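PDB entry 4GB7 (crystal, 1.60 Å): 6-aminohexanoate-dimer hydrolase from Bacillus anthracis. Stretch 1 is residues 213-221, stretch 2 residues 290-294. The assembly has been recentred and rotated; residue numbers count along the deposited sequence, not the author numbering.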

ATOM      1  N   LEU A 213     -16.659  -2.975  -6.557  1.00 21.21           N
ATOM      2  CA  LEU A 213     -17.771  -3.337  -7.431  1.00 18.40           C
ATOM      3  C   LEU A 213     -17.240  -3.728  -8.823  1.00 20.43           C
ATOM      4  O   LEU A 213     -17.626  -4.745  -9.386  1.00 21.36           O
ATOM      5  CB  LEU A 213     -18.753  -2.197  -7.551  1.00 19.27           C
ATOM      6  CG  LEU A 213     -19.630  -1.999  -6.302  1.00 18.44           C
ATOM      7  CD1 LEU A 213     -20.148  -0.558  -6.279  1.00 24.60           C
ATOM      8  CD2 LEU A 213     -20.748  -3.041  -6.225  1.00 23.01           C
ATOM      9  N   ALA A 214     -16.315  -2.942  -9.340  1.00 21.26           N
ATOM     10  CA  ALA A 214     -15.636  -3.270 -10.623  1.00 23.75           C
ATOM     11  C   ALA A 214     -14.977  -4.644 -10.643  1.00 24.25           C
ATOM     12  O   ALA A 214     -14.938  -5.321 -11.690  1.00 22.22           O
ATOM     13  CB  ALA A 214     -14.624  -2.190 -10.977  1.00 21.19           C
ATOM     14  N   SER A 215     -14.461  -5.053  -9.478  1.00 22.01           N
ATOM     15  CA  SER A 215     -13.764  -6.306  -9.312  1.00 23.96           C
ATOM     16  C   SER A 215     -14.687  -7.439  -8.888  1.00 23.95           C
ATOM     17  O   SER A 215     -14.212  -8.537  -8.623  1.00 28.17           O
ATOM     18  CB  SER A 215     -12.689  -6.164  -8.226  1.00 25.81           C
ATOM     19  OG  SER A 215     -11.804  -5.121  -8.494  1.00 25.87           O
ATOM     20  N   ASN A 216     -15.991  -7.152  -8.770  1.00 21.57           N
ATOM     21  CA  ASN A 216     -16.978  -8.142  -8.410  1.00 23.96           C
ATOM     22  C   ASN A 216     -16.822  -8.693  -6.994  1.00 21.97           C
ATOM     23  O   ASN A 216     -17.124  -9.860  -6.757  1.00 25.23           O
ATOM     24  CB  ASN A 216     -16.984  -9.300  -9.429  1.00 27.44           C
ATOM     25  CG  ASN A 216     -18.253 -10.129  -9.354  1.00 28.03           C
ATOM     26  OD1 ASN A 216     -19.319  -9.602  -9.071  1.00 31.61           O
ATOM     27  ND2 ASN A 216     -18.138 -11.429  -9.607  1.00 32.69           N
ATOM     28  N   ILE A 217     -16.315  -7.881  -6.065  1.00 23.92           N
ATOM     29  CA  ILE A 217     -16.119  -8.365  -4.690  1.00 22.20           C
ATOM     30  C   ILE A 217     -16.969  -7.582  -3.689  1.00 21.81           C
ATOM     31  O   ILE A 217     -16.824  -7.758  -2.478  1.00 26.14           O
ATOM     32  CB  ILE A 217     -14.620  -8.425  -4.264  1.00 26.15           C
ATOM     33  CG1 ILE A 217     -13.967  -7.050  -4.142  1.00 20.76           C
ATOM     34  CG2 ILE A 217     -13.820  -9.305  -5.204  1.00 27.54           C
ATOM     35  CD1 ILE A 217     -12.558  -7.106  -3.542  1.00 22.28           C
ATOM     36  N   LEU A 218     -17.828  -6.695  -4.204  1.00 21.50           N
ATOM     37  CA  LEU A 218     -19.008  -6.213  -3.456  1.00 22.79           C
ATOM     38  C   LEU A 218     -20.252  -6.623  -4.238  1.00 22.61           C
ATOM     39  O   LEU A 218     -20.170  -6.938  -5.425  1.00 22.93           O
ATOM     40  CB  LEU A 218     -18.989  -4.709  -3.245  1.00 23.60           C
ATOM     41  CG  LEU A 218     -17.972  -4.202  -2.215  1.00 21.31           C
ATOM     42  CD1 LEU A 218     -17.886  -2.685  -2.242  1.00 18.51           C
ATOM     43  CD2 LEU A 218     -18.337  -4.743  -0.834  1.00 23.41           C
ATOM     44  N   PRO A 219     -21.421  -6.636  -3.580  1.00 24.46           N
ATOM     45  CA  PRO A 219     -22.609  -7.185  -4.244  1.00 24.20           C
ATOM     46  C   PRO A 219     -23.121  -6.275  -5.355  1.00 25.64           C
ATOM     47  O   PRO A 219     -23.270  -5.055  -5.141  1.00 27.26           O
ATOM     48  CB  PRO A 219     -23.639  -7.243  -3.127  1.00 27.81           C
ATOM     49  CG  PRO A 219     -22.834  -7.262  -1.890  1.00 26.75           C
ATOM     50  CD  PRO A 219     -21.694  -6.357  -2.172  1.00 24.04           C
ATOM     51  N   ARG A 220     -23.407  -6.863  -6.514  1.00 27.53           N
ATOM     52  CA  ARG A 220     -23.992  -6.092  -7.603  1.00 26.45           C
ATOM     53  C   ARG A 220     -25.483  -6.402  -7.583  1.00 27.30           C
ATOM     54  O   ARG A 220     -25.878  -7.539  -7.798  1.00 28.90           O
ATOM     55  CB  ARG A 220     -23.383  -6.461  -8.942  1.00 24.72           C
ATOM     56  CG  ARG A 220     -21.918  -6.142  -9.112  1.00 23.29           C
ATOM     57  CD  ARG A 220     -21.296  -6.858 -10.314  1.00 25.06           C
ATOM     58  NE  ARG A 220     -19.905  -6.447 -10.575  1.00 23.51           N
ATOM     59  CZ  ARG A 220     -19.107  -7.009 -11.487  1.00 23.25           C
ATOM     60  NH1 ARG A 220     -19.561  -8.017 -12.238  1.00 25.92           N
ATOM     61  NH2 ARG A 220     -17.861  -6.538 -11.672  1.00 22.85           N
ATOM     62  N   ASP A 221     -26.293  -5.394  -7.286  1.00 29.98           N
ATOM     63  CA  ASP A 221     -27.717  -5.634  -7.085  1.00 34.67           C
ATOM     64  C   ASP A 221     -28.441  -5.885  -8.397  1.00 32.36           C
ATOM     65  O   ASP A 221     -27.817  -5.908  -9.476  1.00 28.30           O
ATOM     66  CB  ASP A 221     -28.360  -4.535  -6.225  1.00 35.64           C
ATOM     67  CG  ASP A 221     -28.482  -3.211  -6.935  1.00 41.04           C
ATOM     68  OD1 ASP A 221     -28.417  -3.134  -8.194  1.00 50.89           O
ATOM     69  OD2 ASP A 221     -28.659  -2.224  -6.191  1.00 59.51           O
ATOM     70  N   VAL A 290      -5.232  -9.633  -5.778  1.00 17.28           N
ATOM     71  CA  VAL A 290      -6.643  -9.775  -6.096  1.00 17.42           C
ATOM     72  C   VAL A 290      -6.873  -9.138  -7.462  1.00 16.88           C
ATOM     73  O   VAL A 290      -6.317  -8.079  -7.775  1.00 19.53           O
ATOM     74  CB  VAL A 290      -7.513  -9.150  -5.013  1.00 18.06           C
ATOM     75  CG1 VAL A 290      -8.959  -9.012  -5.460  1.00 21.39           C
ATOM     76  CG2 VAL A 290      -7.339  -9.969  -3.711  1.00 16.75           C
ATOM     77  N   THR A 291      -7.744  -9.770  -8.244  1.00 19.16           N
ATOM     78  CA  THR A 291      -8.051  -9.260  -9.592  1.00 18.49           C
ATOM     79  C   THR A 291      -9.555  -9.051  -9.815  1.00 19.14           C
ATOM     80  O   THR A 291     -10.373  -9.568  -9.084  1.00 20.80           O
ATOM     81  CB  THR A 291      -7.527 -10.208 -10.700  1.00 18.90           C
ATOM     82  OG1 THR A 291      -8.375 -11.376 -10.793  1.00 21.91           O
ATOM     83  CG2 THR A 291      -6.055 -10.623 -10.451  1.00 20.81           C
ATOM     84  N   ASP A 292      -9.900  -8.364 -10.901  1.00 19.58           N
ATOM     85  CA  ASP A 292     -11.252  -8.389 -11.441  1.00 19.68           C
ATOM     86  C   ASP A 292     -11.491  -9.699 -12.224  1.00 22.21           C
ATOM     87  O   ASP A 292     -10.607 -10.569 -12.315  1.00 20.46           O
ATOM     88  CB  ASP A 292     -11.557  -7.072 -12.233  1.00 18.73           C
ATOM     89  CG  ASP A 292     -10.847  -6.959 -13.539  1.00 18.38           C
ATOM     90  OD1 ASP A 292     -10.398  -7.979 -14.062  1.00 20.90           O
ATOM     91  OD2 ASP A 292     -10.799  -5.797 -14.071  1.00 19.49           O
ATOM     92  N   GLU A 293     -12.696  -9.844 -12.774  1.00 19.60           N
ATOM     93  CA  GLU A 293     -13.090 -11.095 -13.417  1.00 21.07           C
ATOM     94  C   GLU A 293     -12.297 -11.328 -14.696  1.00 22.68           C
ATOM     95  O   GLU A 293     -12.260 -12.454 -15.201  1.00 26.62           O
ATOM     96  CB  GLU A 293     -14.551 -11.063 -13.755  1.00 26.93           C
ATOM     97  CG  GLU A 293     -15.496 -11.111 -12.593  1.00 27.33           C
ATOM     98  CD  GLU A 293     -16.886 -10.672 -13.033  1.00 34.45           C
ATOM     99  OE1 GLU A 293     -17.186  -9.430 -13.110  1.00 32.63           O
ATOM    100  OE2 GLU A 293     -17.673 -11.597 -13.331  1.00 48.59           O
ATOM    101  N   THR A 294     -11.672 -10.269 -15.213  1.00 22.12           N
ATOM    102  CA  THR A 294     -10.804 -10.381 -16.371  1.00 21.50           C
ATOM    103  C   THR A 294      -9.332 -10.631 -16.052  1.00 19.84           C
ATOM    104  O   THR A 294      -8.487 -10.632 -16.940  1.00 24.49           O
ATOM    105  CB  THR A 294     -10.996  -9.211 -17.357  1.00 22.64           C
ATOM    106  OG1 THR A 294     -10.422  -7.999 -16.870  1.00 25.55           O
ATOM    107  CG2 THR A 294     -12.474  -9.049 -17.701  1.00 26.12           C
TER
HETATM  108  O   HOH W   1     -14.877  -8.111 -12.199  1.00 25.21           O
HETATM  109  O   HOH W   2     -13.114 -10.983  -9.585  1.00 38.54           O

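The contact joins the end of a helix to a loop 73 or more residues further along the same chain. It is small, burying 274 Å² over both sides. One salt bridge and two waters supply its polar links.

The salt bridge is between Arg-220 and Glu-293. Arg-220 NH1 donates to Glu-293 OE1 at 2.9 Å. A second, weak bond runs from Arg-220 NH2 to Glu-293 OE1 at 3.3 Å. The carboxylate oxygen lies at the edge of the guanidinium, near its plane, where the N-H groups point. Arg-220 reaches it with an extended side chain, chi2 to chi4 all near 180°. Glu-293 starts sideways to the other stretch, but its end comes nearer, with chi3 at -83°. It is exposed, yet has the largest area covered by the other stretch, 69 Å².

Arg-220 also ties down its own stretch. Arg-220 NE and NH2 donate to Leu-213 O, at 3.1 and 2.9 Å respectively. Leu-213 O also accepts from Asn-216 N at 3.0 Å, so it receives three bonds where the helix finishes. Asn-216 leaves the helix with positive phi, in a Schellman motif. Asparagine tolerates this conformation better than most residues. The CA-to-CB bond of Asn-216 points toward the other stretch, and Asn-216 CB lies 3.7 Å from Glu-293 OE1.

Water 1 links the two backbones and the salt bridge. It accepts from Glu-293 N at 2.8 Å. It also lies 2.8 Å from Ala-214 O and 2.8 Å from Glu-293 OE1, both within hydrogen-bonding geometry as acceptors. The backbone N-H of Glu-293 is thus satisfied by water rather than by protein. Water 2 sits between two carbonyls, 2.8 Å from Ser-215 O and 3.1 Å from Thr-291 O. Ser-215 O and Thr-291 O are 4.0 Å apart, and neither can donate to the other. A water with protons to offer suits the place.

The chains also pack closely at Ser-215 and Asp-292, whose CA atoms are 3.9 Å apart. Ala-214 O (3.8 Å) and Ser-215 CA (3.7 Å) contact Asp-292 CB, with Ser-215 OG 4.2 Å from Asp-292 CB. The small side chain of Ser-215 suits this close, buried approach.

Asp-292 is buried, but its carboxylate is well supplied. Asp-292 OD1 accepts from Thr-294 N at 2.9 Å and from Thr-294 OG1 at 2.8 Å, while OD2 is bonded elsewhere in the structure. Thr-291 points away from the first stretch, and Thr-291 OG1 donates to Asp-292 O at 2.8 Å. These bonds brace the second loop internally.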